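Local structure of Non-reducing end beta-L-arabinofuranosidase (Bacteroides thetaiotaomicron, 5MQO) at residues A[425-430]-A[457-462]; A[416-421]-A[429-434]; A[61-66]-A[104-109]. The protein is a GH127 glycoside hydrolase that probably removes terminal sugars, such as beta-L-arabinofuranose or aceric acid, from complex plant pectin. All blocks are in the same frame, centred on the assembly; numbering follows the deposited sequence.

Contact 1 of 3, residues A[425-430]-A[457-462]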
ATOM      1  N   LYS A 425      17.586   3.304   3.724  1.00 59.17           N
ATOM      2  CA  LYS A 425      18.143   4.627   3.471  1.00 61.19           C
ATOM      3  C   LYS A 425      17.890   5.194   2.088  1.00 60.31           C
ATOM      4  O   LYS A 425      17.946   6.425   1.917  1.00 56.70           O
ATOM      5  CB  LYS A 425      19.645   4.578   3.668  1.00 65.07           C
ATOM      6  CG  LYS A 425      20.087   4.477   5.107  1.00 68.20           C
ATOM      7  CD  LYS A 425      21.582   4.686   5.181  1.00 70.50           C
ATOM      8  CE  LYS A 425      22.091   4.372   6.563  1.00 74.23           C
ATOM      9  NZ  LYS A 425      23.488   4.855   6.691  1.00 77.89           N
ATOM     10  N   LYS A 426      17.660   4.323   1.103  1.00 59.59           N
ATOM     11  CA  LYS A 426      17.488   4.766  -0.270  1.00 60.99           C
ATOM     12  C   LYS A 426      16.065   4.462  -0.773  1.00 61.44           C
ATOM     13  O   LYS A 426      15.456   3.466  -0.359  1.00 60.00           O
ATOM     14  CB  LYS A 426      18.571   4.142  -1.155  1.00 62.32           C
ATOM     15  CG  LYS A 426      19.986   4.599  -0.797  1.00 65.29           C
ATOM     16  CD  LYS A 426      21.055   3.853  -1.583  1.00 66.47           C
ATOM     17  CE  LYS A 426      21.352   2.494  -0.956  1.00 68.95           C
ATOM     18  NZ  LYS A 426      21.707   1.482  -1.986  1.00 70.42           N
ATOM     19  N   TYR A 427      15.552   5.335  -1.649  1.00 59.86           N
ATOM     20  CA  TYR A 427      14.182   5.259  -2.135  1.00 59.89           C
ATOM     21  C   TYR A 427      14.024   5.279  -3.683  1.00 60.59           C
ATOM     22  O   TYR A 427      14.789   5.920  -4.402  1.00 57.90           O
ATOM     23  CB  TYR A 427      13.373   6.397  -1.538  1.00 58.84           C
ATOM     24  CG  TYR A 427      13.271   6.343  -0.050  1.00 63.20           C
ATOM     25  CD1 TYR A 427      14.297   6.846   0.762  1.00 66.71           C
ATOM     26  CD2 TYR A 427      12.139   5.817   0.579  1.00 64.60           C
ATOM     27  CE1 TYR A 427      14.206   6.811   2.162  1.00 67.96           C
ATOM     28  CE2 TYR A 427      12.028   5.786   1.978  1.00 65.70           C
ATOM     29  CZ  TYR A 427      13.061   6.279   2.772  1.00 67.59           C
ATOM     30  OH  TYR A 427      12.961   6.249   4.148  1.00 64.72           O
ATOM     31  N   PHE A 428      13.008   4.566  -4.170  1.00 58.88           N
ATOM     32  CA  PHE A 428      12.549   4.706  -5.544  1.00 58.73           C
ATOM     33  C   PHE A 428      11.409   5.700  -5.615  1.00 56.91           C
ATOM     34  O   PHE A 428      10.492   5.633  -4.792  1.00 52.98           O
ATOM     35  CB  PHE A 428      11.962   3.374  -6.098  1.00 58.05           C
ATOM     36  CG  PHE A 428      12.962   2.435  -6.701  1.00 54.02           C
ATOM     37  CD1 PHE A 428      13.970   2.893  -7.555  1.00 53.52           C
ATOM     38  CD2 PHE A 428      12.855   1.081  -6.459  1.00 51.87           C
ATOM     39  CE1 PHE A 428      14.866   2.014  -8.115  1.00 53.13           C
ATOM     40  CE2 PHE A 428      13.759   0.203  -7.002  1.00 51.45           C
ATOM     41  CZ  PHE A 428      14.764   0.665  -7.834  1.00 52.09           C
ATOM     42  N   TYR A 429      11.429   6.526  -6.657  1.00 58.93           N
ATOM     43  CA  TYR A 429      10.225   7.203  -7.139  1.00 63.18           C
ATOM     44  C   TYR A 429       9.389   6.254  -8.049  1.00 64.92           C
ATOM     45  O   TYR A 429       8.272   5.880  -7.674  1.00 65.68           O
ATOM     46  CB  TYR A 429      10.609   8.472  -7.884  1.00 66.25           C
ATOM     47  CG  TYR A 429       9.464   9.426  -8.202  1.00 70.33           C
ATOM     48  CD1 TYR A 429       8.846  10.195  -7.191  1.00 74.40           C
ATOM     49  CD2 TYR A 429       9.034   9.610  -9.512  1.00 69.94           C
ATOM     50  CE1 TYR A 429       7.822  11.096  -7.495  1.00 73.50           C
ATOM     51  CE2 TYR A 429       8.015  10.500  -9.821  1.00 71.07           C
ATOM     52  CZ  TYR A 429       7.417  11.245  -8.819  1.00 72.22           C
ATOM     53  OH  TYR A 429       6.412  12.111  -9.143  1.00 68.19           O
ATOM     54  N   THR A 430       9.925   5.858  -9.222  1.00 61.72           N
ATOM     55  CA  THR A 430       9.292   4.841 -10.080  1.00 57.01           C
ATOM     56  C   THR A 430       9.559   3.384  -9.603  1.00 55.38           C
ATOM     57  O   THR A 430      10.610   3.084  -9.029  1.00 54.94           O
ATOM     58  CB  THR A 430       9.776   4.943 -11.544  1.00 56.88           C
ATOM     59  OG1 THR A 430      11.208   4.972 -11.582  1.00 56.92           O
ATOM     60  CG2 THR A 430       9.239   6.161 -12.196  1.00 57.51           C
ATOM     61  N   CYS A 457       8.522  14.296  -2.944  1.00118.86           N
ATOM     62  CA  CYS A 457       7.688  14.363  -1.724  1.00109.86           C
ATOM     63  C   CYS A 457       7.187  12.974  -1.292  1.00100.54           C
ATOM     64  O   CYS A 457       6.529  12.845  -0.257  1.00100.92           O
ATOM     65  CB  CYS A 457       6.498  15.317  -1.928  1.00111.12           C
ATOM     66  SG  CYS A 457       5.149  14.681  -2.961  1.00107.86           S
ATOM     67  N   CYS A 458       7.506  11.945  -2.080  1.00 91.04           N
ATOM     68  CA  CYS A 458       7.028  10.586  -1.838  1.00 88.20           C
ATOM     69  C   CYS A 458       7.766   9.776  -0.718  1.00 83.56           C
ATOM     70  O   CYS A 458       7.087   9.072   0.049  1.00 85.32           O
ATOM     71  CB  CYS A 458       6.993   9.808  -3.173  1.00 90.63           C
ATOM     72  SG  CYS A 458       5.811   8.426  -3.290  1.00 94.96           S
ATOM     73  N   PRO A 459       9.128   9.869  -0.599  1.00 75.39           N
ATOM     74  CA  PRO A 459       9.827   9.042   0.410  1.00 71.97           C
ATOM     75  C   PRO A 459       9.316   9.214   1.853  1.00 67.68           C
ATOM     76  O   PRO A 459       9.148   8.214   2.549  1.00 65.07           O
ATOM     77  CB  PRO A 459      11.311   9.435   0.260  1.00 70.06           C
ATOM     78  CG  PRO A 459      11.412   9.992  -1.100  1.00 72.70           C
ATOM     79  CD  PRO A 459      10.093  10.662  -1.373  1.00 74.99           C
ATOM     80  N   PRO A 460       9.030  10.453   2.282  1.00 63.95           N
ATOM     81  CA  PRO A 460       8.372  10.593   3.574  1.00 63.64           C
ATOM     82  C   PRO A 460       7.060   9.811   3.708  1.00 61.11           C
ATOM     83  O   PRO A 460       6.826   9.168   4.727  1.00 57.23           O
ATOM     84  CB  PRO A 460       8.130  12.094   3.669  1.00 65.10           C
ATOM     85  CG  PRO A 460       9.255  12.685   2.892  1.00 65.71           C
ATOM     86  CD  PRO A 460       9.414  11.763   1.729  1.00 65.56           C
ATOM     87  N   ASN A 461       6.234   9.847   2.673  1.00 61.92           N
ATOM     88  CA  ASN A 461       5.004   9.078   2.680  1.00 61.95           C
ATOM     89  C   ASN A 461       5.346   7.583   2.671  1.00 61.69           C
ATOM     90  O   ASN A 461       4.710   6.781   3.389  1.00 65.44           O
ATOM     91  CB  ASN A 461       4.084   9.500   1.503  1.00 62.98           C
ATOM     92  CG  ASN A 461       2.727   8.796   1.519  1.00 63.35           C
ATOM     93  OD1 ASN A 461       2.336   8.201   2.514  1.00 68.50           O
ATOM     94  ND2 ASN A 461       2.017   8.840   0.402  1.00 64.53           N
ATOM     95  N   THR A 462       6.356   7.190   1.898  1.00 58.32           N
ATOM     96  CA  THR A 462       6.740   5.780   1.872  1.00 56.82           C
ATOM     97  C   THR A 462       7.132   5.299   3.269  1.00 58.68           C
ATOM     98  O   THR A 462       6.602   4.298   3.737  1.00 60.66           O
ATOM     99  CB  THR A 462       7.849   5.532   0.848  1.00 53.51           C
ATOM    100  OG1 THR A 462       7.328   5.861  -0.437  1.00 55.85           O
ATOM    101  CG2 THR A 462       8.291   4.102   0.834  1.00 51.21           C
TER
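The carbonyl oxygen of Cys458 takes two bonds from Thr462, whose methyl meets Tyr427 across the contact, one turn further along helix 458-466. The backbone N of Thr462 lies 2.7 Å from Cys458 O. Thr462 OG1 reaches the same Cys458 O at 3.3 Å, from well above the carbonyl plane. The helix belongs to the GH127 catalytic domain, an (alpha/alpha)6 barrel of the six-hairpin clan. Segment 425-430 is a loop that runs past this helix and meets it with two aromatic rings.

Tyr427 carries most of the contact. Its CG sits beside the backbone N (chi1 -62°), and the ring presents one face to Pro459. Pro459 CB lies 3.8 Å from the centroid of the Tyr427 ring and 17° off its normal, a CH-pi contact. The methyl of Thr462 comes to the edge of the same ring, with CG2 4.2 Å from Tyr427 CD2. The bond through OG1 anchors the other branch of this threonine.

Tyr429 touches more lightly. Its CD1 is 4.4 Å from Cys458 CB, and the approach is oblique. The hydroxyl of Tyr429 is bonded to Gln365, and its ring also meets Trp445. The SG of Cys458 forms a disulfide with Cys383, which ties this helix to helix 382-399. Over the Tyr427 face, Pro459 CB sits off centre toward the rim, 3.7 Å from Tyr427 CG.

Contact 2 of 3, residues A[416-421]-A[429-434]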
ATOM      1  N   VAL A 416       4.968  -1.110  -2.457  1.00 52.32           N
ATOM      2  CA  VAL A 416       5.208  -0.087  -1.428  1.00 53.40           C
ATOM      3  C   VAL A 416       6.568  -0.379  -0.783  1.00 52.86           C
ATOM      4  O   VAL A 416       7.465   0.474  -0.792  1.00 52.17           O
ATOM      5  CB  VAL A 416       4.077  -0.110  -0.376  1.00 54.23           C
ATOM      6  CG1 VAL A 416       4.376   0.816   0.791  1.00 55.62           C
ATOM      7  CG2 VAL A 416       2.759   0.276  -1.023  1.00 54.30           C
ATOM      8  N   LEU A 417       6.723  -1.596  -0.259  1.00 50.12           N
ATOM      9  CA  LEU A 417       7.985  -2.033   0.286  1.00 49.88           C
ATOM     10  C   LEU A 417       9.105  -2.022  -0.774  1.00 51.70           C
ATOM     11  O   LEU A 417      10.291  -1.857  -0.433  1.00 53.59           O
ATOM     12  CB  LEU A 417       7.817  -3.411   0.930  1.00 49.17           C
ATOM     13  CG  LEU A 417       9.010  -4.110   1.581  1.00 48.44           C
ATOM     14  CD1 LEU A 417       9.599  -3.343   2.751  1.00 49.46           C
ATOM     15  CD2 LEU A 417       8.578  -5.483   2.027  1.00 48.09           C
ATOM     16  N   SER A 418       8.750  -2.156  -2.052  1.00 50.61           N
ATOM     17  CA  SER A 418       9.757  -2.051  -3.129  1.00 50.39           C
ATOM     18  C   SER A 418      10.339  -0.645  -3.233  1.00 50.40           C
ATOM     19  O   SER A 418      11.410  -0.445  -3.771  1.00 48.60           O
ATOM     20  CB  SER A 418       9.132  -2.405  -4.464  1.00 48.50           C
ATOM     21  OG  SER A 418       8.173  -1.422  -4.792  1.00 48.82           O
ATOM     22  N   GLY A 419       9.597   0.325  -2.731  1.00 52.32           N
ATOM     23  CA  GLY A 419       9.995   1.710  -2.788  1.00 54.98           C
ATOM     24  C   GLY A 419      11.174   2.137  -1.941  1.00 56.46           C
ATOM     25  O   GLY A 419      11.663   3.269  -2.115  1.00 59.13           O
ATOM     26  N   ILE A 420      11.618   1.268  -1.029  1.00 55.64           N
ATOM     27  CA  ILE A 420      12.713   1.575  -0.117  1.00 54.72           C
ATOM     28  C   ILE A 420      13.728   0.456  -0.218  1.00 53.96           C
ATOM     29  O   ILE A 420      13.373  -0.672  -0.515  1.00 51.97           O
ATOM     30  CB  ILE A 420      12.209   1.770   1.346  1.00 55.06           C
ATOM     31  CG1 ILE A 420      13.234   2.565   2.182  1.00 55.46           C
ATOM     32  CG2 ILE A 420      11.824   0.438   2.012  1.00 55.10           C
ATOM     33  CD1 ILE A 420      12.816   2.832   3.630  1.00 55.38           C
ATOM     34  N   SER A 421      14.992   0.796   0.015  1.00 56.38           N
ATOM     35  CA  SER A 421      16.102  -0.172   0.080  1.00 55.49           C
ATOM     36  C   SER A 421      15.992  -1.100   1.302  1.00 54.83           C
ATOM     37  O   SER A 421      15.219  -0.840   2.230  1.00 54.40           O
ATOM     38  CB  SER A 421      17.457   0.567   0.087  1.00 56.23           C
ATOM     39  OG  SER A 421      17.524   1.585   1.088  1.00 56.95           O
ATOM     40  N   TYR A 429      11.429   6.526  -6.657  1.00 58.93           N
ATOM     41  CA  TYR A 429      10.225   7.203  -7.139  1.00 63.18           C
ATOM     42  C   TYR A 429       9.389   6.254  -8.049  1.00 64.92           C
ATOM     43  O   TYR A 429       8.272   5.880  -7.674  1.00 65.68           O
ATOM     44  CB  TYR A 429      10.609   8.472  -7.884  1.00 66.25           C
ATOM     45  CG  TYR A 429       9.464   9.426  -8.202  1.00 70.33           C
ATOM     46  CD1 TYR A 429       8.846  10.195  -7.191  1.00 74.40           C
ATOM     47  CD2 TYR A 429       9.034   9.610  -9.512  1.00 69.94           C
ATOM     48  CE1 TYR A 429       7.822  11.096  -7.495  1.00 73.50           C
ATOM     49  CE2 TYR A 429       8.015  10.500  -9.821  1.00 71.07           C
ATOM     50  CZ  TYR A 429       7.417  11.245  -8.819  1.00 72.22           C
ATOM     51  OH  TYR A 429       6.412  12.111  -9.143  1.00 68.19           O
ATOM     52  N   THR A 430       9.925   5.858  -9.222  1.00 61.72           N
ATOM     53  CA  THR A 430       9.292   4.841 -10.080  1.00 57.01           C
ATOM     54  C   THR A 430       9.559   3.384  -9.603  1.00 55.38           C
ATOM     55  O   THR A 430      10.610   3.084  -9.029  1.00 54.94           O
ATOM     56  CB  THR A 430       9.776   4.943 -11.544  1.00 56.88           C
ATOM     57  OG1 THR A 430      11.208   4.972 -11.582  1.00 56.92           O
ATOM     58  CG2 THR A 430       9.239   6.161 -12.196  1.00 57.51           C
ATOM     59  N   ASN A 431       8.608   2.498  -9.899  1.00 51.87           N
ATOM     60  CA  ASN A 431       8.707   1.070  -9.651  1.00 51.09           C
ATOM     61  C   ASN A 431       8.468   0.270 -10.944  1.00 49.64           C
ATOM     62  O   ASN A 431       7.420  -0.370 -11.103  1.00 48.81           O
ATOM     63  CB  ASN A 431       7.692   0.658  -8.606  1.00 50.84           C
ATOM     64  CG  ASN A 431       8.071   1.134  -7.250  1.00 51.89           C
ATOM     65  OD1 ASN A 431       8.863   0.500  -6.552  1.00 54.61           O
ATOM     66  ND2 ASN A 431       7.532   2.257  -6.869  1.00 52.32           N
ATOM     67  N   PRO A 432       9.460   0.261 -11.847  1.00 47.02           N
ATOM     68  CA  PRO A 432       9.294  -0.464 -13.093  1.00 46.95           C
ATOM     69  C   PRO A 432       9.229  -1.977 -12.895  1.00 46.07           C
ATOM     70  O   PRO A 432       9.674  -2.480 -11.870  1.00 44.29           O
ATOM     71  CB  PRO A 432      10.559  -0.072 -13.890  1.00 46.18           C
ATOM     72  CG  PRO A 432      11.591   0.167 -12.865  1.00 46.60           C
ATOM     73  CD  PRO A 432      10.870   0.636 -11.624  1.00 47.52           C
ATOM     74  N   LEU A 433       8.694  -2.679 -13.894  1.00 46.77           N
ATOM     75  CA  LEU A 433       8.720  -4.141 -13.918  1.00 46.96           C
ATOM     76  C   LEU A 433       9.758  -4.731 -14.854  1.00 47.90           C
ATOM     77  O   LEU A 433       9.717  -5.923 -15.127  1.00 50.15           O
ATOM     78  CB  LEU A 433       7.343  -4.653 -14.297  1.00 47.70           C
ATOM     79  CG  LEU A 433       6.340  -4.723 -13.135  1.00 48.58           C
ATOM     80  CD1 LEU A 433       5.727  -3.337 -12.838  1.00 48.26           C
ATOM     81  CD2 LEU A 433       5.288  -5.808 -13.453  1.00 47.48           C
ATOM     82  N   ARG A 434      10.659  -3.897 -15.365  1.00 49.31           N
ATOM     83  CA  ARG A 434      11.741  -4.313 -16.258  1.00 51.70           C
ATOM     84  C   ARG A 434      12.814  -3.218 -16.384  1.00 53.56           C
ATOM     85  O   ARG A 434      12.492  -2.026 -16.583  1.00 56.29           O
ATOM     86  CB  ARG A 434      11.217  -4.674 -17.684  1.00 51.62           C
ATOM     87  CG  ARG A 434      12.264  -5.274 -18.626  1.00 50.64           C
ATOM     88  CD  ARG A 434      11.712  -6.104 -19.778  1.00 51.08           C
ATOM     89  NE  ARG A 434      10.661  -7.068 -19.404  1.00 53.26           N
ATOM     90  CZ  ARG A 434       9.637  -7.473 -20.192  1.00 56.26           C
ATOM     91  NH1 ARG A 434       9.452  -7.024 -21.451  1.00 58.42           N
ATOM     92  NH2 ARG A 434       8.754  -8.343 -19.712  1.00 56.70           N
TER
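The flat group here is the carboxamide of Asn431, and Ser418 approaches its oxygen from above the amide plane. Ser418 OG donates to Asn431 OD1 at 2.7 Å. The hydroxyl stands 55° out of the carbonyl plane, so the bond does not follow a lone pair. The C=O...donor angle is 125°. Ser418 CB follows behind, 3.6 Å from Asn431 OD1.

Ser418 lies in a short 3-10 turn, 417-419, that follows helix 402-416. With chi1 at 67°, its OG is tucked between the backbone N and the carbonyl carbon, and from there it faces the incoming amide. The turn is closed by Gly419 N, which bonds to Val416 O at 2.9 Å. The same Gly419 N is 3.9 Å from Asn431 OD1, close but not bonded.

The other end of the amide is also held. Asn431 ND2 is bonded to Asn380 O and to Thr382 OG1. Three bonds therefore fix the rotation of the buried carboxamide and distinguish its oxygen from its nitrogen. The contact is small and polar, and it ties two parts of the loop between helix 402-416 and strand 434-435.

It lies between the helical barrel and the C-terminal sheet. Val416 packs on Ile386 of helix 382-399 and on Leu466 of helix 458-466, and Leu417 packs on Phe58 of helix 50-69. Beyond Asn431, the backbone of Leu433 bonds to Val692 of strand 690-697.

Contact 3 of 3, residues A[61-66]-A[104-109]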
ATOM      1  N   THR A  61      16.762   3.360  11.957  1.00 69.50           N
ATOM      2  CA  THR A  61      17.729   3.874  10.949  1.00 67.60           C
ATOM      3  C   THR A  61      17.138   4.887  10.000  1.00 66.50           C
ATOM      4  O   THR A  61      17.676   5.993   9.841  1.00 67.32           O
ATOM      5  CB  THR A  61      18.332   2.747  10.089  1.00 66.51           C
ATOM      6  OG1 THR A  61      18.890   1.742  10.941  1.00 70.21           O
ATOM      7  CG2 THR A  61      19.412   3.277   9.138  1.00 65.57           C
ATOM      8  N   SER A  62      16.051   4.479   9.348  1.00 64.56           N
ATOM      9  CA  SER A  62      15.428   5.268   8.296  1.00 61.23           C
ATOM     10  C   SER A  62      14.980   6.637   8.813  1.00 61.36           C
ATOM     11  O   SER A  62      15.320   7.640   8.204  1.00 62.02           O
ATOM     12  CB  SER A  62      14.265   4.504   7.687  1.00 59.10           C
ATOM     13  OG  SER A  62      14.659   3.216   7.278  1.00 57.80           O
ATOM     14  N   LEU A  63      14.258   6.673   9.935  1.00 60.95           N
ATOM     15  CA  LEU A  63      13.820   7.940  10.530  1.00 63.42           C
ATOM     16  C   LEU A  63      14.982   8.910  10.845  1.00 67.33           C
ATOM     17  O   LEU A  63      14.874  10.090  10.518  1.00 63.95           O
ATOM     18  CB  LEU A  63      13.001   7.706  11.808  1.00 62.46           C
ATOM     19  CG  LEU A  63      11.658   6.993  11.665  1.00 61.35           C
ATOM     20  CD1 LEU A  63      11.182   6.492  13.014  1.00 62.25           C
ATOM     21  CD2 LEU A  63      10.597   7.900  11.050  1.00 60.63           C
ATOM     22  N   GLN A  64      16.074   8.423  11.465  1.00 72.94           N
ATOM     23  CA  GLN A  64      17.247   9.277  11.740  1.00 76.25           C
ATOM     24  C   GLN A  64      17.861   9.738  10.438  1.00 72.38           C
ATOM     25  O   GLN A  64      18.069  10.919  10.230  1.00 69.11           O
ATOM     26  CB  GLN A  64      18.343   8.546  12.516  1.00 87.67           C
ATOM     27  CG  GLN A  64      17.937   7.926  13.845  1.00 98.17           C
ATOM     28  CD  GLN A  64      18.433   6.479  13.974  1.00109.01           C
ATOM     29  OE1 GLN A  64      19.637   6.195  13.864  1.00111.36           O
ATOM     30  NE2 GLN A  64      17.495   5.554  14.186  1.00112.29           N
ATOM     31  N   SER A  65      18.135   8.784   9.555  1.00 73.51           N
ATOM     32  CA  SER A  65      18.721   9.056   8.231  1.00 72.92           C
ATOM     33  C   SER A  65      18.007  10.142   7.419  1.00 74.48           C
ATOM     34  O   SER A  65      18.672  10.901   6.699  1.00 76.86           O
ATOM     35  CB  SER A  65      18.775   7.775   7.407  1.00 70.52           C
ATOM     36  OG  SER A  65      19.321   8.037   6.135  1.00 69.78           O
ATOM     37  N   MET A  66      16.675  10.210   7.534  1.00 73.23           N
ATOM     38  CA  MET A  66      15.877  11.206   6.822  1.00 74.32           C
ATOM     39  C   MET A  66      15.893  12.586   7.477  1.00 76.81           C
ATOM     40  O   MET A  66      15.884  13.589   6.786  1.00 76.47           O
ATOM     41  CB  MET A  66      14.434  10.736   6.658  1.00 74.75           C
ATOM     42  CG  MET A  66      13.689  11.532   5.597  1.00 75.27           C
ATOM     43  SD  MET A  66      12.221  10.676   5.008  1.00 77.64           S
ATOM     44  CE  MET A  66      11.010  11.222   6.212  1.00 74.14           C
ATOM     45  N   TYR A 104       5.906  16.827   8.525  1.00 74.72           N
ATOM     46  CA  TYR A 104       4.686  16.384   9.203  1.00 72.80           C
ATOM     47  C   TYR A 104       4.422  14.917   8.949  1.00 69.66           C
ATOM     48  O   TYR A 104       3.845  14.267   9.790  1.00 69.66           O
ATOM     49  CB  TYR A 104       3.452  17.176   8.737  1.00 72.02           C
ATOM     50  CG  TYR A 104       3.503  18.667   8.991  1.00 72.43           C
ATOM     51  CD1 TYR A 104       3.820  19.182  10.249  1.00 72.79           C
ATOM     52  CD2 TYR A 104       3.207  19.571   7.978  1.00 73.65           C
ATOM     53  CE1 TYR A 104       3.846  20.555  10.480  1.00 72.75           C
ATOM     54  CE2 TYR A 104       3.235  20.945   8.197  1.00 73.71           C
ATOM     55  CZ  TYR A 104       3.550  21.435   9.449  1.00 72.98           C
ATOM     56  OH  TYR A 104       3.577  22.799   9.648  1.00 72.39           O
ATOM     57  N   LYS A 105       4.792  14.420   7.768  1.00 69.97           N
ATOM     58  CA  LYS A 105       4.697  12.980   7.460  1.00 68.99           C
ATOM     59  C   LYS A 105       5.735  12.211   8.241  1.00 66.81           C
ATOM     60  O   LYS A 105       5.410  11.209   8.824  1.00 63.88           O
ATOM     61  CB  LYS A 105       4.796  12.689   5.945  1.00 70.23           C
ATOM     62  CG  LYS A 105       3.495  13.000   5.197  1.00 74.11           C
ATOM     63  CD  LYS A 105       3.568  12.758   3.701  1.00 76.32           C
ATOM     64  CE  LYS A 105       4.265  13.899   2.965  1.00 79.16           C
ATOM     65  NZ  LYS A 105       4.237  13.748   1.480  1.00 78.76           N
ATOM     66  N   TRP A 106       6.976  12.699   8.245  1.00 68.42           N
ATOM     67  CA  TRP A 106       8.074  12.126   9.031  1.00 68.58           C
ATOM     68  C   TRP A 106       7.644  11.959  10.487  1.00 69.78           C
ATOM     69  O   TRP A 106       7.710  10.864  11.055  1.00 68.93           O
ATOM     70  CB  TRP A 106       9.325  13.026   8.939  1.00 69.29           C
ATOM     71  CG  TRP A 106      10.509  12.599   9.825  1.00 71.71           C
ATOM     72  CD1 TRP A 106      11.454  11.659   9.534  1.00 71.88           C
ATOM     73  CD2 TRP A 106      10.858  13.112  11.120  1.00 73.09           C
ATOM     74  NE1 TRP A 106      12.354  11.547  10.554  1.00 72.42           N
ATOM     75  CE2 TRP A 106      12.019  12.423  11.545  1.00 72.77           C
ATOM     76  CE3 TRP A 106      10.296  14.077  11.970  1.00 75.33           C
ATOM     77  CZ2 TRP A 106      12.644  12.670  12.782  1.00 74.27           C
ATOM     78  CZ3 TRP A 106      10.919  14.328  13.211  1.00 75.99           C
ATOM     79  CH2 TRP A 106      12.081  13.617  13.601  1.00 75.43           C
ATOM     80  N   MET A 107       7.191  13.072  11.054  1.00 70.72           N
ATOM     81  CA  MET A 107       6.771  13.183  12.449  1.00 70.08           C
ATOM     82  C   MET A 107       5.601  12.234  12.755  1.00 65.42           C
ATOM     83  O   MET A 107       5.569  11.593  13.796  1.00 63.55           O
ATOM     84  CB  MET A 107       6.440  14.660  12.724  1.00 75.24           C
ATOM     85  CG  MET A 107       5.460  14.972  13.829  1.00 80.83           C
ATOM     86  SD  MET A 107       6.235  14.946  15.431  1.00 87.69           S
ATOM     87  CE  MET A 107       4.736  14.631  16.361  1.00 85.42           C
ATOM     88  N   GLU A 108       4.662  12.133  11.830  1.00 62.13           N
ATOM     89  CA  GLU A 108       3.557  11.185  11.949  1.00 62.44           C
ATOM     90  C   GLU A 108       4.108   9.765  12.055  1.00 63.35           C
ATOM     91  O   GLU A 108       3.641   8.949  12.867  1.00 64.73           O
ATOM     92  CB  GLU A 108       2.628  11.319  10.742  1.00 61.74           C
ATOM     93  CG  GLU A 108       1.373  10.468  10.768  1.00 62.18           C
ATOM     94  CD  GLU A 108       0.517  10.608   9.501  1.00 62.84           C
ATOM     95  OE1 GLU A 108       0.535  11.702   8.834  1.00 60.14           O
ATOM     96  OE2 GLU A 108      -0.174   9.598   9.176  1.00 60.40           O
ATOM     97  N   GLY A 109       5.108   9.490  11.229  1.00 62.78           N
ATOM     98  CA  GLY A 109       5.897   8.280  11.330  1.00 64.19           C
ATOM     99  C   GLY A 109       6.574   8.087  12.686  1.00 64.98           C
ATOM    100  O   GLY A 109       6.510   6.990  13.234  1.00 65.55           O
TER
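Trp106 sends its indole across to Leu63 and Met66 because its CG stands opposite its own backbone N (chi1 175°). Met66 starts in the same way, then bends at its last torsion and brings CE back against the indole. The two side chains slide past each other in opposite directions.

The key bond runs from Trp106 NE1 to Leu63 O at 2.9 Å. It is nearly straight, with 167° at the hydrogen. Leu63 O lies close to the indole plane, so the N-H is aimed directly at it. This satisfies the buried indole nitrogen with a main-chain carbonyl of the facing helix.

Apolar contacts flank the bond. Met66 CE meets the indole at its edge, 3.4 Å from Trp106 CD1. The same methyl is 3.7 Å from Trp106 CB. Leu63 CD2 lies 4.1 Å from Trp106 CD1. It also comes within 4.3 Å of Gly109 C, where the partner helix offers only backbone.

The axes of the two segments are 10.9 Å apart, and their directions differ by 151°. This near-antiparallel pair is what an (alpha/alpha)6 barrel is expected to contain. Trp67 stacks on the indole of Trp106. Helix 458-466 borders the pair, with Leu463 against Leu63 and Pro460 against Met66. Helices 120-136 and 192-208 pack on helix 102-117 through Met107.

In the fold
All three contacts lie in the GH127 catalytic domain. Contacts 1 and 2 are neighbours, with centres about 9 Å apart, and share Tyr429 and Thr430. Segments 425-430 and 416-421 are joined by two probable backbone bonds: Phe428 N to Gly419 O at 2.8 Å, and Lys426 O to Ser421 N at 2.7 Å. Contact 3, about 12 Å from contact 1 between centres, joins it through Lys105 NZ, 3.0 Å from Cys457 O, and through Met66 CE, 3.8 Å from Pro460 CA. Contacts 2 and 3 are about 19 Å apart between centres and meet only lightly, at Ile420 and Ser62. Helix 458-466 touches the loop and helices 50-69 and 102-117; Lys425 also meets helix 50-69.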